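Local coordinates for M32 carboxypeptidase (Chitinophagaceae bacterium, PDB 7A03), which probably removes C-terminal residues from peptides as a metal-dependent carboxypeptidase of family M32, at residues D388-R391 and Q392-V396; P156-A159 and L160-E163; D189-A192 and K193-P196; T175-T178 and E179-T182. One frame throughout, in Å; residues are numbered along the deposited sequence.

Contact 1: residues D388-R391 and Q392-V396; sequences DYYR and QYLHV
The rings of Tyr-389 and Tyr-393 meet edge to edge: CD1 of Tyr-389 lies in the plane of the Tyr-393 ring, and CE2 of Tyr-393 near the plane of the Tyr-389 ring, the pair being 3.7 Å apart. One face of the Tyr-393 ring carries CD of Gln-392, 3.6 Å above the plane and displaced toward the rim. These residues belong to the last turns of helix 382-394, a worked example of how i to i+4 packing carries on into a C-terminal turn. Tyr-389 and Tyr-393 point the same way, and the backbone bond from Tyr-393 N to Tyr-389 O (3.0 Å) joins the same two residues.

Tyr-390 plays a different part. Its CD2 has Val-396 CG2 at the ring edge, 3.8 Å off, while Leu-394 CD1 comes obliquely to CE2 at 3.9 Å. Its hydroxyl is held by hydrogen bonds with His-361 and Arg-365 of helix 358-374, and Trp-386 stacks on the ring, which leaves little freedom to turn.

His-395 departs from helical geometry with a positive phi of 61°, a left-handed residue that swings Val-396 back beside Tyr-390. The bond from His-395 N to Arg-391 O is weak. The reversal also places the Val-396 carbonyl against the preceding turn, where Arg-391 CA makes a CA-H...O contact with Val-396 O at 3.3 Å.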
ATOM      1  N   ASP A 388      25.062  -0.803   6.607  1.00 19.50           N
ATOM      2  CA  ASP A 388      25.903  -0.211   5.572  1.00 22.09           C
ATOM      3  C   ASP A 388      25.060   0.459   4.495  1.00 23.83           C
ATOM      4  O   ASP A 388      25.381   1.569   4.051  1.00 21.87           O
ATOM      5  CB  ASP A 388      26.807  -1.278   4.953  1.00 23.05           C
ATOM      6  CG  ASP A 388      27.904  -1.732   5.893  1.00 27.50           C
ATOM      7  OD1 ASP A 388      28.156  -1.048   6.914  1.00 26.77           O
ATOM      8  OD2 ASP A 388      28.512  -2.786   5.609  1.00 26.53           O
ATOM      9  N   TYR A 389      23.979  -0.205   4.064  1.00 21.90           N
ATOM     10  CA  TYR A 389      23.080   0.399   3.080  1.00 22.96           C
ATOM     11  C   TYR A 389      22.503   1.709   3.609  1.00 22.13           C
ATOM     12  O   TYR A 389      22.459   2.729   2.898  1.00 19.37           O
ATOM     13  CB  TYR A 389      21.948  -0.586   2.752  1.00 23.00           C
ATOM     14  CG  TYR A 389      22.184  -1.484   1.545  1.00 24.28           C
ATOM     15  CD1 TYR A 389      22.095  -0.985   0.253  1.00 22.46           C
ATOM     16  CD2 TYR A 389      22.474  -2.834   1.703  1.00 25.10           C
ATOM     17  CE1 TYR A 389      22.303  -1.802  -0.849  1.00 25.86           C
ATOM     18  CE2 TYR A 389      22.685  -3.661   0.604  1.00 21.57           C
ATOM     19  CZ  TYR A 389      22.599  -3.134  -0.667  1.00 23.79           C
ATOM     20  OH  TYR A 389      22.801  -3.945  -1.760  1.00 28.92           O
ATOM     21  N   TYR A 390      22.053   1.699   4.863  1.00 20.62           N
ATOM     22  CA  TYR A 390      21.469   2.905   5.435  1.00 16.80           C
ATOM     23  C   TYR A 390      22.487   4.035   5.521  1.00 20.11           C
ATOM     24  O   TYR A 390      22.162   5.195   5.238  1.00 22.10           O
ATOM     25  CB  TYR A 390      20.852   2.610   6.799  1.00 16.53           C
ATOM     26  CG  TYR A 390      19.374   2.342   6.688  1.00 15.82           C
ATOM     27  CD1 TYR A 390      18.908   1.159   6.138  1.00 20.45           C
ATOM     28  CD2 TYR A 390      18.439   3.285   7.108  1.00 19.62           C
ATOM     29  CE1 TYR A 390      17.539   0.904   6.020  1.00 19.99           C
ATOM     30  CE2 TYR A 390      17.072   3.049   6.989  1.00 17.20           C
ATOM     31  CZ  TYR A 390      16.628   1.843   6.452  1.00 16.17           C
ATOM     32  OH  TYR A 390      15.264   1.592   6.331  1.00 17.78           O
ATOM     33  N   ARG A 391      23.724   3.724   5.903  1.00 20.30           N
ATOM     34  CA  ARG A 391      24.716   4.786   5.983  1.00 23.34           C
ATOM     35  C   ARG A 391      25.065   5.311   4.598  1.00 23.21           C
ATOM     36  O   ARG A 391      25.195   6.525   4.403  1.00 23.89           O
ATOM     37  CB  ARG A 391      25.972   4.296   6.694  1.00 20.62           C
ATOM     38  CG  ARG A 391      27.012   5.379   6.853  1.00 25.10           C
ATOM     39  CD  ARG A 391      27.948   5.037   7.969  1.00 27.98           C
ATOM     40  NE  ARG A 391      28.855   6.132   8.277  1.00 25.86           N
ATOM     41  CZ  ARG A 391      29.827   6.034   9.173  1.00 25.49           C
ATOM     42  NH1 ARG A 391      29.995   4.891   9.826  1.00 26.69           N
ATOM     43  NH2 ARG A 391      30.622   7.064   9.421  1.00 28.29           N
ATOM     44  N   GLN A 392      25.221   4.410   3.627  1.00 20.46           N
ATOM     45  CA  GLN A 392      25.654   4.813   2.293  1.00 22.79           C
ATOM     46  C   GLN A 392      24.623   5.716   1.631  1.00 26.79           C
ATOM     47  O   GLN A 392      24.968   6.770   1.078  1.00 23.43           O
ATOM     48  CB  GLN A 392      25.907   3.568   1.441  1.00 24.37           C
ATOM     49  CG  GLN A 392      26.223   3.877  -0.012  1.00 30.92           C
ATOM     50  CD  GLN A 392      26.448   2.633  -0.846  1.00 39.20           C
ATOM     51  OE1 GLN A 392      26.523   1.520  -0.322  1.00 45.04           O
ATOM     52  NE2 GLN A 392      26.555   2.818  -2.156  1.00 40.37           N
ATOM     53  N   TYR A 393      23.347   5.329   1.681  1.00 24.04           N
ATOM     54  CA  TYR A 393      22.328   6.038   0.911  1.00 21.54           C
ATOM     55  C   TYR A 393      21.560   7.094   1.693  1.00 22.99           C
ATOM     56  O   TYR A 393      21.143   8.096   1.099  1.00 26.39           O
ATOM     57  CB  TYR A 393      21.349   5.041   0.281  1.00 21.09           C
ATOM     58  CG  TYR A 393      22.008   4.217  -0.806  1.00 23.88           C
ATOM     59  CD1 TYR A 393      22.437   4.811  -1.987  1.00 27.65           C
ATOM     60  CD2 TYR A 393      22.226   2.854  -0.638  1.00 29.48           C
ATOM     61  CE1 TYR A 393      23.054   4.066  -2.983  1.00 25.30           C
ATOM     62  CE2 TYR A 393      22.839   2.102  -1.627  1.00 32.98           C
ATOM     63  CZ  TYR A 393      23.254   2.717  -2.794  1.00 29.96           C
ATOM     64  OH  TYR A 393      23.862   1.977  -3.780  1.00 31.36           O
ATOM     65  N   LEU A 394      21.347   6.912   2.998  1.00 19.91           N
ATOM     66  CA  LEU A 394      20.611   7.893   3.783  1.00 23.93           C
ATOM     67  C   LEU A 394      21.482   8.692   4.745  1.00 25.56           C
ATOM     68  O   LEU A 394      20.993   9.664   5.333  1.00 27.48           O
ATOM     69  CB  LEU A 394      19.462   7.214   4.547  1.00 25.52           C
ATOM     70  CG  LEU A 394      18.221   6.896   3.698  1.00 21.91           C
ATOM     71  CD1 LEU A 394      17.263   5.961   4.427  1.00 22.41           C
ATOM     72  CD2 LEU A 394      17.516   8.191   3.307  1.00 20.30           C
ATOM     73  N   HIS A 395      22.758   8.331   4.906  1.00 23.37           N
ATOM     74  CA  HIS A 395      23.670   9.054   5.798  1.00 27.77           C
ATOM     75  C   HIS A 395      23.187   9.038   7.246  1.00 24.10           C
ATOM     76  O   HIS A 395      23.301  10.030   7.972  1.00 26.97           O
ATOM     77  CB  HIS A 395      23.947  10.479   5.309  1.00 32.05           C
ATOM     78  CG  HIS A 395      24.334  10.556   3.866  1.00 35.75           C
ATOM     79  ND1 HIS A 395      25.442   9.915   3.357  1.00 41.09           N
ATOM     80  CD2 HIS A 395      23.750  11.187   2.820  1.00 40.66           C
ATOM     81  CE1 HIS A 395      25.528  10.152   2.060  1.00 40.44           C
ATOM     82  NE2 HIS A 395      24.513  10.920   1.708  1.00 39.45           N
ATOM     83  N   VAL A 396      22.629   7.907   7.670  1.00 22.41           N
ATOM     84  CA  VAL A 396      22.229   7.698   9.055  1.00 22.69           C
ATOM     85  C   VAL A 396      22.949   6.465   9.583  1.00 23.70           C
ATOM     86  O   VAL A 396      23.290   5.551   8.824  1.00 20.38           O
ATOM     87  CB  VAL A 396      20.701   7.574   9.211  1.00 22.03           C
ATOM     88  CG1 VAL A 396      20.036   8.885   8.795  1.00 20.98           C
ATOM     89  CG2 VAL A 396      20.184   6.413   8.382  1.00 19.54           C
TER

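Contact 2: residues P156-A159 and L160-E163; sequences PYNA and LLNE
The carbonyl oxygen of Tyr-157 takes two backbone N-H groups: a nearly straight bond from Leu-161 N (2.9 Å, 174° at the hydrogen) and a weak, bent one from Leu-160 N. One residue on, Asn-162 N reaches Asn-158 O at 3.0 Å. Ala-159 O takes a weak bond from Glu-163 N and also a water, which donates to it at 2.7 Å and accepts from Asn-162 ND2 at 3.1 Å, so that it ties the amide side chain to the backbone one turn back.

In the short helix 157-164, i to i+3 and i to i+4 bonds are mixed. Its side-chain amides reach beyond it: Asn-158 bonds to Val-170 N and Glu-153 O, and Asn-162 OD1 to Gly-167 N, so the helix is fastened to the chain on both sides.

The packing is led by Tyr-157 and Leu-161, whose side chains cross at about a right angle. With CG anti to the backbone N (chi1 -173°), the tyrosine ring turns one face to the leucine, and Leu-161 CG sits over it in a CH-pi contact, 3.9 Å from the centroid of the Tyr-157 ring. Both methyls join in, Leu-161 CD1 against Tyr-157 CD2 and Leu-161 CD2 against Tyr-157 CE2, each at 3.7 Å. Replacing Tyr-157 by an alanine would probably leave Leu-161 without the ring face it rests on and Glu-369 without its hydroxyl partner. Beyond the ring, Leu-160 and Tyr-157 both touch Ile-373 of helix 358-374.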
ATOM      1  N   PRO A 156      15.327 -15.023 -10.475  1.00 23.06           N
ATOM      2  CA  PRO A 156      14.328 -15.719  -9.639  1.00 20.87           C
ATOM      3  C   PRO A 156      13.443 -14.792  -8.837  1.00 20.23           C
ATOM      4  O   PRO A 156      12.261 -15.101  -8.631  1.00 20.32           O
ATOM      5  CB  PRO A 156      15.182 -16.588  -8.704  1.00 21.25           C
ATOM      6  CG  PRO A 156      16.595 -16.046  -8.826  1.00 28.32           C
ATOM      7  CD  PRO A 156      16.705 -15.468 -10.199  1.00 27.66           C
ATOM      8  N   TYR A 157      13.987 -13.666  -8.368  1.00 17.14           N
ATOM      9  CA  TYR A 157      13.192 -12.702  -7.616  1.00 19.09           C
ATOM     10  C   TYR A 157      11.971 -12.220  -8.403  1.00 16.44           C
ATOM     11  O   TYR A 157      10.967 -11.845  -7.791  1.00 16.63           O
ATOM     12  CB  TYR A 157      14.114 -11.548  -7.203  1.00 20.13           C
ATOM     13  CG  TYR A 157      13.542 -10.513  -6.266  1.00 17.75           C
ATOM     14  CD1 TYR A 157      12.811 -10.871  -5.140  1.00 18.36           C
ATOM     15  CD2 TYR A 157      13.761  -9.168  -6.503  1.00 18.13           C
ATOM     16  CE1 TYR A 157      12.313  -9.903  -4.285  1.00 20.33           C
ATOM     17  CE2 TYR A 157      13.257  -8.204  -5.663  1.00 19.79           C
ATOM     18  CZ  TYR A 157      12.535  -8.573  -4.562  1.00 18.87           C
ATOM     19  OH  TYR A 157      12.051  -7.599  -3.731  1.00 18.90           O
ATOM     20  N   ASN A 158      12.016 -12.280  -9.739  1.00 17.79           N
ATOM     21  CA  ASN A 158      10.863 -11.889 -10.547  1.00 19.60           C
ATOM     22  C   ASN A 158       9.636 -12.713 -10.210  1.00 21.33           C
ATOM     23  O   ASN A 158       8.507 -12.233 -10.362  1.00 17.29           O
ATOM     24  CB  ASN A 158      11.171 -12.062 -12.028  1.00 18.78           C
ATOM     25  CG  ASN A 158      12.114 -11.003 -12.543  1.00 22.65           C
ATOM     26  OD1 ASN A 158      12.311  -9.973 -11.888  1.00 22.43           O
ATOM     27  ND2 ASN A 158      12.699 -11.237 -13.711  1.00 23.04           N
ATOM     28  N   ALA A 159       9.831 -13.963  -9.783  1.00 16.40           N
ATOM     29  CA  ALA A 159       8.679 -14.787  -9.427  1.00 17.18           C
ATOM     30  C   ALA A 159       7.954 -14.209  -8.223  1.00 14.70           C
ATOM     31  O   ALA A 159       6.715 -14.246  -8.151  1.00 17.74           O
ATOM     32  CB  ALA A 159       9.113 -16.230  -9.161  1.00 16.68           C
ATOM     33  N   LEU A 160       8.708 -13.645  -7.274  1.00 17.28           N
ATOM     34  CA  LEU A 160       8.092 -13.101  -6.073  1.00 16.93           C
ATOM     35  C   LEU A 160       7.555 -11.694  -6.323  1.00 16.87           C
ATOM     36  O   LEU A 160       6.438 -11.372  -5.898  1.00 16.59           O
ATOM     37  CB  LEU A 160       9.098 -13.135  -4.919  1.00 17.58           C
ATOM     38  CG  LEU A 160       9.732 -14.520  -4.680  1.00 17.66           C
ATOM     39  CD1 LEU A 160      10.643 -14.493  -3.464  1.00 20.09           C
ATOM     40  CD2 LEU A 160       8.644 -15.552  -4.479  1.00 19.12           C
ATOM     41  N   LEU A 161       8.324 -10.855  -7.030  1.00 17.07           N
ATOM     42  CA  LEU A 161       7.822  -9.544  -7.440  1.00 14.94           C
ATOM     43  C   LEU A 161       6.468  -9.673  -8.131  1.00 16.31           C
ATOM     44  O   LEU A 161       5.502  -8.980  -7.778  1.00 20.00           O
ATOM     45  CB  LEU A 161       8.842  -8.833  -8.346  1.00 17.02           C
ATOM     46  CG  LEU A 161      10.158  -8.364  -7.720  1.00 14.36           C
ATOM     47  CD1 LEU A 161      11.149  -7.992  -8.792  1.00 16.88           C
ATOM     48  CD2 LEU A 161       9.927  -7.190  -6.768  1.00 14.32           C
ATOM     49  N   ASN A 162       6.372 -10.609  -9.084  1.00 20.91           N
ATOM     50  CA  ASN A 162       5.136 -10.813  -9.835  1.00 20.28           C
ATOM     51  C   ASN A 162       3.971 -11.207  -8.934  1.00 21.92           C
ATOM     52  O   ASN A 162       2.823 -10.859  -9.230  1.00 19.63           O
ATOM     53  CB  ASN A 162       5.357 -11.864 -10.921  1.00 25.20           C
ATOM     54  CG  ASN A 162       4.155 -12.030 -11.820  1.00 25.55           C
ATOM     55  OD1 ASN A 162       3.862 -11.164 -12.638  1.00 24.33           O
ATOM     56  ND2 ASN A 162       3.464 -13.157 -11.688  1.00 25.20           N
ATOM     57  N   GLU A 163       4.248 -11.918  -7.839  1.00 18.54           N
ATOM     58  CA  GLU A 163       3.200 -12.285  -6.891  1.00 24.86           C
ATOM     59  C   GLU A 163       2.497 -11.060  -6.344  1.00 26.30           C
ATOM     60  O   GLU A 163       1.266 -11.046  -6.214  1.00 29.36           O
ATOM     61  CB  GLU A 163       3.819 -13.059  -5.732  1.00 29.43           C
ATOM     62  CG  GLU A 163       4.151 -14.466  -6.094  1.00 31.83           C
ATOM     63  CD  GLU A 163       2.910 -15.302  -6.194  1.00 44.87           C
ATOM     64  OE1 GLU A 163       2.361 -15.652  -5.132  1.00 50.66           O
ATOM     65  OE2 GLU A 163       2.470 -15.582  -7.328  1.00 49.77           O
TER
HETATM   66  O   HOH W   1       5.022 -15.244 -10.018  1.00 26.76           O

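Contact 3: residues D189-A192 and K193-P196; sequences DDIA and KQTP
Ile-191 and Gln-194 cross at a slant, the amide of the glutamine laid along the flank of the isoleucine. Gln-194 OE1 comes within 3.8 Å of the branch methyl CG2 of Ile-191, while Gln-194 CD rests 3.7 Å from Ile-191 CA. The glutamine is brought there by a first torsion that puts CG anti to its carbonyl carbon (chi1 -64°) and by an extended chain beyond. Its NE2 end is hydrogen-bonded to Phe-497 O, near the C terminus, which would favour this turn of the amide.

This pair sits where helix 170-192 runs out into a surface loop, an instance of a helix tightening as it ends. Instead of i to i+4 partners, the backbone makes i to i+3 bonds: Gln-194 N to Ile-191 O at 3.0 Å and a longer one from Lys-193 N to Asp-190 O at 3.3 Å. Both donors stand well above the plane of the carbonyl they reach, with a C=O...N angle of only 113° at Asp-190 O.

Lys-193 takes another course. Its CD passes 3.8 Å from Asp-189 O, and the chain then bends so that the end leads away from the helix. Ile-191, for its part, also touches Val-344 in a neighbouring loop.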
ATOM      1  N   ASP A 189      20.670  16.450  -1.160  1.00 19.54           N
ATOM      2  CA  ASP A 189      21.781  17.348  -0.879  1.00 21.41           C
ATOM      3  C   ASP A 189      21.314  18.797  -0.899  1.00 23.22           C
ATOM      4  O   ASP A 189      21.739  19.610  -0.071  1.00 21.33           O
ATOM      5  CB  ASP A 189      22.896  17.169  -1.911  1.00 23.95           C
ATOM      6  CG  ASP A 189      23.587  15.828  -1.818  1.00 30.20           C
ATOM      7  OD1 ASP A 189      23.376  15.105  -0.826  1.00 34.88           O
ATOM      8  OD2 ASP A 189      24.352  15.504  -2.755  1.00 32.07           O
ATOM      9  N   ASP A 190      20.434  19.137  -1.848  1.00 20.53           N
ATOM     10  CA  ASP A 190      19.938  20.507  -1.915  1.00 22.40           C
ATOM     11  C   ASP A 190      19.097  20.835  -0.690  1.00 23.36           C
ATOM     12  O   ASP A 190      19.216  21.929  -0.122  1.00 22.58           O
ATOM     13  CB  ASP A 190      19.102  20.728  -3.179  1.00 20.36           C
ATOM     14  CG  ASP A 190      19.835  20.370  -4.455  1.00 26.52           C
ATOM     15  OD1 ASP A 190      21.082  20.469  -4.509  1.00 25.93           O
ATOM     16  OD2 ASP A 190      19.136  19.985  -5.422  1.00 21.20           O
ATOM     17  N   ILE A 191      18.246  19.895  -0.274  1.00 22.09           N
ATOM     18  CA  ILE A 191      17.349  20.135   0.854  1.00 23.30           C
ATOM     19  C   ILE A 191      18.148  20.320   2.138  1.00 22.54           C
ATOM     20  O   ILE A 191      17.814  21.166   2.975  1.00 23.95           O
ATOM     21  CB  ILE A 191      16.301  19.009   0.973  1.00 19.29           C
ATOM     22  CG1 ILE A 191      15.291  19.061  -0.183  1.00 21.58           C
ATOM     23  CG2 ILE A 191      15.564  19.086   2.310  1.00 20.00           C
ATOM     24  CD1 ILE A 191      14.343  17.857  -0.235  1.00 19.30           C
ATOM     25  N   ALA A 192      19.226  19.546   2.305  1.00 21.33           N
ATOM     26  CA  ALA A 192      20.021  19.633   3.525  1.00 24.27           C
ATOM     27  C   ALA A 192      20.695  20.993   3.716  1.00 28.89           C
ATOM     28  O   ALA A 192      21.005  21.358   4.855  1.00 29.14           O
ATOM     29  CB  ALA A 192      21.042  18.493   3.583  1.00 20.32           C
ATOM     30  N   LYS A 193      20.932  21.751   2.642  1.00 27.71           N
ATOM     31  CA  LYS A 193      21.494  23.094   2.783  1.00 24.39           C
ATOM     32  C   LYS A 193      20.447  24.152   3.109  1.00 26.81           C
ATOM     33  O   LYS A 193      20.815  25.283   3.441  1.00 29.03           O
ATOM     34  CB  LYS A 193      22.266  23.486   1.520  1.00 30.82           C
ATOM     35  CG  LYS A 193      23.604  22.778   1.376  1.00 34.13           C
ATOM     36  CD  LYS A 193      24.012  22.623  -0.083  1.00 40.89           C
ATOM     37  CE  LYS A 193      25.339  23.296  -0.368  1.00 46.13           C
ATOM     38  NZ  LYS A 193      25.163  24.750  -0.619  1.00 47.17           N
ATOM     39  N   GLN A 194      19.162  23.820   3.047  1.00 27.89           N
ATOM     40  CA  GLN A 194      18.129  24.811   3.306  1.00 27.35           C
ATOM     41  C   GLN A 194      18.126  25.225   4.776  1.00 29.46           C
ATOM     42  O   GLN A 194      18.528  24.467   5.664  1.00 28.27           O
ATOM     43  CB  GLN A 194      16.762  24.256   2.906  1.00 27.93           C
ATOM     44  CG  GLN A 194      16.641  23.983   1.415  1.00 28.56           C
ATOM     45  CD  GLN A 194      15.357  23.263   1.054  1.00 31.63           C
ATOM     46  OE1 GLN A 194      14.662  22.732   1.919  1.00 34.58           O
ATOM     47  NE2 GLN A 194      15.042  23.232  -0.237  1.00 27.07           N
ATOM     48  N   THR A 195      17.668  26.450   5.027  1.00 31.27           N
ATOM     49  CA  THR A 195      17.552  26.922   6.400  1.00 36.85           C
ATOM     50  C   THR A 195      16.423  26.177   7.108  1.00 38.31           C
ATOM     51  O   THR A 195      15.352  25.976   6.524  1.00 29.80           O
ATOM     52  CB  THR A 195      17.263  28.421   6.427  1.00 39.04           C
ATOM     53  OG1 THR A 195      17.936  29.063   5.337  1.00 41.09           O
ATOM     54  CG2 THR A 195      17.747  29.022   7.730  1.00 44.27           C
ATOM     55  N   PRO A 196      16.636  25.744   8.351  1.00 44.85           N
ATOM     56  CA  PRO A 196      15.584  25.016   9.075  1.00 46.45           C
ATOM     57  C   PRO A 196      14.312  25.839   9.229  1.00 43.81           C
ATOM     58  O   PRO A 196      14.352  27.045   9.488  1.00 46.48           O
ATOM     59  CB  PRO A 196      16.229  24.728  10.435  1.00 47.60           C
ATOM     60  CG  PRO A 196      17.696  24.703  10.152  1.00 49.69           C
ATOM     61  CD  PRO A 196      17.921  25.729   9.074  1.00 48.24           C
TER

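Contact 4: residues T175-T178 and E179-T182; sequences TIFT and EVKT
Glu-179 leans back along its own helix over Thr-175 and Ile-176, and its atoms in turn meet these two residues of the preceding turn. CB lies 3.4 Å from Ile-176 O, CG 3.6 Å from Thr-175 O. With CG anti to the carbonyl carbon (chi1 -77°) and the chain extended after it, the carboxylate runs on past the preceding turn: CD is 3.5 Å from Thr-175 O, OE1 stands 3.7 Å from Ile-176 CA, and OE2 reaches the Thr-175 methyl, CG2, at 3.9 Å. Thr-175 and Glu-179 thus lie side by side, pointing the same way. A glycine in place of Glu-179 would probably leave the Thr-175 methyl without the carboxylate beside it and Phe-486 without the side chain that touches it.

This is the middle of helix 170-192, held by i to i+4 backbone bonds and widening into a pi-type turn at 180-182. Thr-182 illustrates how a threonine can fold back on its helix. With OG1 between the backbone N and the carbonyl carbon (chi1 59°), its hydroxyl donates to Thr-178 O at 3.0 Å. The backbone N of Thr-182 binds the same oxygen, Thr-178 O, at 2.9 Å from the opposite face of the carbonyl plane, so one acceptor is gripped twice.

On the buried flank, Phe-177 and Val-180 lie side by side. Phe-177 stacks with Tyr-366 of helix 358-374, Val-180 touches Phe-427 of helix 420-439 and Phe-486 of helix 486-497, and helix 170-192 is thereby wedged among three others.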
ATOM      1  N   THR A 175      15.731  -0.104 -13.228  1.00 17.54           N
ATOM      2  CA  THR A 175      15.696   1.196 -13.892  1.00 17.17           C
ATOM      3  C   THR A 175      15.074   2.260 -12.987  1.00 20.92           C
ATOM      4  O   THR A 175      15.631   3.360 -12.810  1.00 20.42           O
ATOM      5  CB  THR A 175      14.930   1.055 -15.205  1.00 19.01           C
ATOM      6  OG1 THR A 175      15.674   0.198 -16.077  1.00 21.87           O
ATOM      7  CG2 THR A 175      14.697   2.421 -15.876  1.00 21.49           C
ATOM      8  N   ILE A 176      13.919   1.946 -12.389  1.00 18.07           N
ATOM      9  CA  ILE A 176      13.250   2.923 -11.532  1.00 17.36           C
ATOM     10  C   ILE A 176      14.119   3.303 -10.337  1.00 15.66           C
ATOM     11  O   ILE A 176      14.234   4.484  -9.986  1.00 18.85           O
ATOM     12  CB  ILE A 176      11.861   2.410 -11.105  1.00 16.55           C
ATOM     13  CG1 ILE A 176      10.916   2.477 -12.296  1.00 17.10           C
ATOM     14  CG2 ILE A 176      11.313   3.247  -9.962  1.00 22.01           C
ATOM     15  CD1 ILE A 176       9.645   1.688 -12.121  1.00 18.91           C
ATOM     16  N   PHE A 177      14.730   2.321  -9.677  1.00 17.15           N
ATOM     17  CA  PHE A 177      15.468   2.645  -8.463  1.00 18.26           C
ATOM     18  C   PHE A 177      16.811   3.298  -8.755  1.00 18.47           C
ATOM     19  O   PHE A 177      17.302   4.072  -7.928  1.00 21.06           O
ATOM     20  CB  PHE A 177      15.593   1.434  -7.534  1.00 17.35           C
ATOM     21  CG  PHE A 177      14.310   1.089  -6.819  1.00 16.60           C
ATOM     22  CD1 PHE A 177      13.741   1.978  -5.905  1.00 17.51           C
ATOM     23  CD2 PHE A 177      13.669  -0.112  -7.062  1.00 19.15           C
ATOM     24  CE1 PHE A 177      12.549   1.660  -5.247  1.00 19.29           C
ATOM     25  CE2 PHE A 177      12.473  -0.427  -6.410  1.00 19.76           C
ATOM     26  CZ  PHE A 177      11.921   0.466  -5.497  1.00 19.77           C
ATOM     27  N   THR A 178      17.402   3.023  -9.921  1.00 17.95           N
ATOM     28  CA  THR A 178      18.554   3.803 -10.344  1.00 16.73           C
ATOM     29  C   THR A 178      18.165   5.259 -10.528  1.00 23.04           C
ATOM     30  O   THR A 178      18.925   6.164 -10.155  1.00 19.58           O
ATOM     31  CB  THR A 178      19.124   3.211 -11.635  1.00 22.61           C
ATOM     32  OG1 THR A 178      19.625   1.894 -11.372  1.00 27.23           O
ATOM     33  CG2 THR A 178      20.261   4.084 -12.185  1.00 24.53           C
ATOM     34  N   GLU A 179      16.969   5.509 -11.075  1.00 18.18           N
ATOM     35  CA  GLU A 179      16.495   6.887 -11.163  1.00 20.19           C
ATOM     36  C   GLU A 179      16.255   7.490  -9.780  1.00 20.89           C
ATOM     37  O   GLU A 179      16.602   8.650  -9.535  1.00 20.62           O
ATOM     38  CB  GLU A 179      15.245   6.957 -12.041  1.00 19.26           C
ATOM     39  CG  GLU A 179      15.551   6.862 -13.526  1.00 21.48           C
ATOM     40  CD  GLU A 179      14.409   6.295 -14.358  1.00 32.87           C
ATOM     41  OE1 GLU A 179      13.385   5.869 -13.783  1.00 30.12           O
ATOM     42  OE2 GLU A 179      14.531   6.292 -15.602  1.00 33.79           O
ATOM     43  N   VAL A 180      15.654   6.725  -8.869  1.00 17.91           N
ATOM     44  CA  VAL A 180      15.498   7.191  -7.492  1.00 16.76           C
ATOM     45  C   VAL A 180      16.840   7.650  -6.935  1.00 17.59           C
ATOM     46  O   VAL A 180      16.972   8.771  -6.426  1.00 18.10           O
ATOM     47  CB  VAL A 180      14.850   6.105  -6.608  1.00 22.34           C
ATOM     48  CG1 VAL A 180      15.030   6.440  -5.135  1.00 23.45           C
ATOM     49  CG2 VAL A 180      13.378   5.942  -6.940  1.00 24.64           C
ATOM     50  N   LYS A 181      17.862   6.800  -7.045  1.00 19.27           N
ATOM     51  CA  LYS A 181      19.176   7.163  -6.525  1.00 19.51           C
ATOM     52  C   LYS A 181      19.691   8.426  -7.204  1.00 21.80           C
ATOM     53  O   LYS A 181      19.954   9.443  -6.543  1.00 24.48           O
ATOM     54  CB  LYS A 181      20.166   6.008  -6.706  1.00 19.84           C
ATOM     55  CG  LYS A 181      21.536   6.246  -6.072  1.00 34.11           C
ATOM     56  CD  LYS A 181      22.500   6.936  -7.038  1.00 39.49           C
ATOM     57  CE  LYS A 181      23.500   7.817  -6.305  1.00 45.91           C
ATOM     58  NZ  LYS A 181      24.629   8.189  -7.191  1.00 44.34           N
ATOM     59  N   THR A 182      19.781   8.395  -8.534  1.00 17.05           N
ATOM     60  CA  THR A 182      20.524   9.437  -9.238  1.00 17.45           C
ATOM     61  C   THR A 182      19.793  10.768  -9.217  1.00 19.35           C
ATOM     62  O   THR A 182      20.432  11.808  -9.372  1.00 18.99           O
ATOM     63  CB  THR A 182      20.785   9.042 -10.703  1.00 18.11           C
ATOM     64  OG1 THR A 182      19.552   8.820 -11.378  1.00 21.05           O
ATOM     65  CG2 THR A 182      21.626   7.767 -10.778  1.00 20.99           C
TER

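In the fold
Following the chain, contact 2 comes first, in the short helix 157-164; contacts 4 and 3 follow in the middle and at the C-terminal end of helix 170-192, their centres about 21 Å apart; and contact 1 lies much later, at the end of helix 382-394. Each is local, so none closes a long loop, and they run in series without nesting or crossing. What joins them is the helical scaffold: contacts 1, 2 and 4 all send side chains to helix 358-374. Contacts 1 and 4 also touch directly, with Tyr-393 CE1 packing on Lys-181 CG at 4.1 Å. Contact 3 ties helix 170-192 to the region of the C terminus.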